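Local coordinates for DNA polymerase (Bacillus phage phi29, PDB 2PYJ), which replicates the viral DNA by protein-primed, strand-displacing synthesis with high processivity and proofreads it with a 3'-5' exonuclease activity, at residues 193-198 with 387-392. The protein carries 2 engineered substitutions. Numbering follows the deposited sequence.
Sequences DSLKGF and NSLYGK. With DGT (2'-deoxyguanosine-5'-triphosphate), chain T; nucleotides of chain B.
Leu-389 packs across Ser-194, Leu-195 and Phe-198 where the axes of segments 193-198 and 387-392 cross at -86° and approach to 8.7 Å. With CG anti to the backbone N (chi1 -172°), its branches reach helix 193-198: CD1 lies 3.7 Å from CB of Phe-198 and 3.9 Å from CD1 of Leu-195, while CD2 meets CG and CD1 of the Phe-198 ring. Beside this apolar patch CB of Ser-194 lies 3.3 Å from OG of Ser-388. Each hydroxyl is hydrogen-bonded to a carbonyl of helix 376-393, Ser-194 OG to Met-385 O and Ser-388 OG to Leu-384 O, so Ser-194 also links the helices.

The looser side is at Lys-392 and the partly exposed Leu-195, whose CB is 4.1 Å from the lysine CG. Bent at chi2 (-78°), the lysine chain carries NZ to the phosphate of DC4 of chain B, paired with incoming DGT, hydrogen-bonding OP2 at 2.8 Å and also O5'. Asn-387 points away from helix 193-198, and its ND2 makes a weak hydrogen bond to O1B of DGT. The contact joins helix 190-202 to helix 376-393, whose Asn-387 and Gly-391 probably bind template-primer structures, with Phe-363 (helix 361-373) and Met-258 (helix 253-260) packed against Leu-389.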
loop_
_atom_site.group_PDB
_atom_site.type_symbol
_atom_site.label_atom_id
_atom_site.label_comp_id
_atom_site.label_asym_id
_atom_site.label_seq_id
_atom_site.Cartn_x
_atom_site.Cartn_y
_atom_site.Cartn_z
ATOM N N ASP G 193 -2.562 -13.277 -5.123
ATOM C CA ASP G 193 -3.505 -13.647 -6.190
ATOM C C ASP G 193 -3.117 -12.961 -7.507
ATOM O O ASP G 193 -3.236 -13.555 -8.577
ATOM C CB ASP G 193 -4.951 -13.281 -5.816
ATOM C CG ASP G 193 -5.594 -14.289 -4.883
ATOM O OD1 ASP G 193 -5.368 -15.502 -5.055
ATOM O OD2 ASP G 193 -6.361 -13.869 -3.989
ATOM N N SER G 194 -2.648 -11.720 -7.401
ATOM C CA SER G 194 -2.228 -10.916 -8.560
ATOM C C SER G 194 -1.067 -11.565 -9.344
ATOM O O SER G 194 -1.184 -11.797 -10.551
ATOM C CB SER G 194 -1.858 -9.498 -8.107
ATOM O OG SER G 194 -1.646 -8.636 -9.201
ATOM N N LEU G 195 0.040 -11.859 -8.653
ATOM C CA LEU G 195 1.213 -12.488 -9.298
ATOM C C LEU G 195 0.898 -13.881 -9.844
ATOM O O LEU G 195 1.308 -14.223 -10.953
ATOM C CB LEU G 195 2.410 -12.555 -8.339
ATOM C CG LEU G 195 3.741 -13.093 -8.912
ATOM C CD1 LEU G 195 4.267 -12.203 -10.039
ATOM C CD2 LEU G 195 4.787 -13.247 -7.806
ATOM N N LYS G 196 0.169 -14.676 -9.060
ATOM C CA LYS G 196 -0.254 -16.012 -9.491
ATOM C C LYS G 196 -1.113 -15.927 -10.758
ATOM O O LYS G 196 -0.885 -16.658 -11.718
ATOM C CB LYS G 196 -1.020 -16.726 -8.373
ATOM C CG LYS G 196 -1.525 -18.147 -8.748
ATOM C CD LYS G 196 -2.252 -18.767 -7.589
ATOM C CE LYS G 196 -3.303 -19.800 -8.019
ATOM N NZ LYS G 196 -4.265 -20.095 -6.879
ATOM N N GLY G 197 -2.104 -15.037 -10.733
ATOM C CA GLY G 197 -2.962 -14.773 -11.896
ATOM C C GLY G 197 -2.211 -14.365 -13.161
ATOM O O GLY G 197 -2.559 -14.802 -14.259
ATOM N N PHE G 198 -1.193 -13.520 -13.009
ATOM C CA PHE G 198 -0.324 -13.153 -14.123
ATOM C C PHE G 198 0.460 -14.366 -14.648
ATOM O O PHE G 198 0.580 -14.551 -15.861
ATOM C CB PHE G 198 0.650 -12.035 -13.727
ATOM C CG PHE G 198 1.674 -11.732 -14.789
ATOM C CD1 PHE G 198 1.297 -11.115 -15.981
ATOM C CD2 PHE G 198 3.004 -12.093 -14.618
ATOM C CE1 PHE G 198 2.233 -10.853 -16.983
ATOM C CE2 PHE G 198 3.947 -11.829 -15.609
ATOM C CZ PHE G 198 3.558 -11.207 -16.795
ATOM N N ASN G 387 -1.929 -2.686 -9.523
ATOM C CA ASN G 387 -0.812 -2.041 -8.826
ATOM C C ASN G 387 0.085 -3.002 -8.034
ATOM O O ASN G 387 1.295 -2.785 -7.942
ATOM C CB ASN G 387 -1.331 -0.918 -7.927
ATOM C CG ASN G 387 -1.880 0.257 -8.721
ATOM O OD1 ASN G 387 -1.506 0.463 -9.872
ATOM N ND2 ASN G 387 -2.776 1.030 -8.108
ATOM N N SER G 388 -0.506 -4.057 -7.466
ATOM C CA SER G 388 0.258 -5.028 -6.666
ATOM C C SER G 388 1.102 -5.951 -7.530
ATOM O O SER G 388 2.070 -6.514 -7.058
ATOM C CB SER G 388 -0.654 -5.836 -5.726
ATOM O OG SER G 388 -1.521 -6.701 -6.430
ATOM N N LEU G 389 0.740 -6.100 -8.805
ATOM C CA LEU G 389 1.590 -6.850 -9.745
ATOM C C LEU G 389 2.915 -6.115 -9.910
ATOM O O LEU G 389 3.980 -6.715 -9.806
ATOM C CB LEU G 389 0.909 -7.063 -11.101
ATOM C CG LEU G 389 1.696 -8.015 -12.032
ATOM C CD1 LEU G 389 1.854 -9.408 -11.411
ATOM C CD2 LEU G 389 1.073 -8.113 -13.427
ATOM N N TYR G 390 2.845 -4.808 -10.151
ATOM C CA TYR G 390 4.046 -3.979 -10.172
ATOM C C TYR G 390 4.859 -4.210 -8.885
ATOM O O TYR G 390 6.060 -4.521 -8.934
ATOM C CB TYR G 390 3.697 -2.483 -10.336
ATOM C CG TYR G 390 4.607 -1.570 -9.531
ATOM C CD1 TYR G 390 5.982 -1.521 -9.787
ATOM C CD2 TYR G 390 4.099 -0.779 -8.495
ATOM C CE1 TYR G 390 6.806 -0.718 -9.063
ATOM C CE2 TYR G 390 4.939 0.047 -7.752
ATOM C CZ TYR G 390 6.285 0.065 -8.034
ATOM O OH TYR G 390 7.127 0.859 -7.300
ATOM N N GLY G 391 4.192 -4.063 -7.744
ATOM C CA GLY G 391 4.840 -4.206 -6.442
ATOM C C GLY G 391 5.533 -5.536 -6.269
ATOM O O GLY G 391 6.647 -5.599 -5.737
ATOM N N LYS G 392 4.864 -6.599 -6.719
ATOM C CA LYS G 392 5.368 -7.964 -6.574
ATOM C C LYS G 392 6.674 -8.175 -7.336
ATOM O O LYS G 392 7.580 -8.841 -6.845
ATOM C CB LYS G 392 4.313 -8.985 -7.021
ATOM C CG LYS G 392 3.280 -9.324 -5.941
ATOM C CD LYS G 392 3.839 -10.298 -4.920
ATOM C CE LYS G 392 2.782 -10.687 -3.888
ATOM N NZ LYS G 392 3.311 -11.577 -2.804
HETATM P PG DGT T . -6.641 5.728 -10.589
HETATM O O1G DGT T . -7.401 5.337 -9.347
HETATM O O2G DGT T . -7.458 5.502 -11.831
HETATM O O3G DGT T . -5.826 7.050 -10.590
HETATM O O3B DGT T . -5.504 4.570 -10.627
HETATM P PB DGT T . -3.933 4.764 -10.271
HETATM O O1B DGT T . -3.303 3.399 -10.390
HETATM O O2B DGT T . -3.385 6.015 -10.966
HETATM O O3A DGT T . -3.945 5.065 -8.675
HETATM P PA DGT T . -3.382 6.416 -8.000
HETATM O O1A DGT T . -3.971 6.398 -6.579
HETATM O O2A DGT T . -3.552 7.648 -8.942
HETATM O "O5'" DGT T . -1.852 6.043 -7.776
HETATM C "C5'" DGT T . -0.862 6.343 -8.736
HETATM C "C4'" DGT T . 0.165 5.240 -8.763
HETATM O "O4'" DGT T . 0.821 5.070 -7.478
HETATM C "C3'" DGT T . -0.377 3.862 -9.136
HETATM O "O3'" DGT T . -0.586 3.665 -10.547
HETATM C "C2'" DGT T . 0.737 2.991 -8.619
HETATM C "C1'" DGT T . 1.137 3.697 -7.318
HETATM N N9 DGT T . 0.273 3.088 -6.295
HETATM C C8 DGT T . -0.896 3.559 -5.783
HETATM N N7 DGT T . -1.399 2.658 -4.896
HETATM C C5 DGT T . -0.551 1.619 -4.852
HETATM C C6 DGT T . -0.471 0.335 -4.133
HETATM O O6 DGT T . -1.345 -0.015 -3.317
HETATM N N1 DGT T . 0.561 -0.469 -4.385
HETATM C C2 DGT T . 1.535 -0.156 -5.260
HETATM N N2 DGT T . 2.539 -1.036 -5.430
HETATM N N3 DGT T . 1.532 1.022 -5.963
HETATM C C4 DGT T . 0.524 1.906 -5.787
ATOM P P DC B 4 1.900 -10.005 -0.008
ATOM O OP1 DC B 4 0.925 -8.959 0.373
ATOM O OP2 DC B 4 1.462 -11.187 -0.751
ATOM O "O5'" DC B 4 3.148 -9.427 -0.804
ATOM C "C5'" DC B 4 3.733 -8.209 -0.497
ATOM C "C4'" DC B 4 4.063 -7.545 -1.810
ATOM O "O4'" DC B 4 2.827 -7.317 -2.551
ATOM C "C3'" DC B 4 4.732 -6.208 -1.657
ATOM O "O3'" DC B 4 6.150 -6.396 -1.566
ATOM C "C2'" DC B 4 4.307 -5.521 -2.939
ATOM C "C1'" DC B 4 2.898 -6.066 -3.202
ATOM N N1 DC B 4 1.825 -5.114 -2.726
ATOM C C2 DC B 4 1.690 -3.883 -3.394
ATOM O O2 DC B 4 2.423 -3.605 -4.344
ATOM N N3 DC B 4 0.748 -3.016 -2.985
ATOM C C4 DC B 4 -0.042 -3.301 -1.962
ATOM N N4 DC B 4 -0.936 -2.375 -1.624
ATOM C C5 DC B 4 0.061 -4.543 -1.257
ATOM C C6 DC B 4 1.003 -5.407 -1.665
#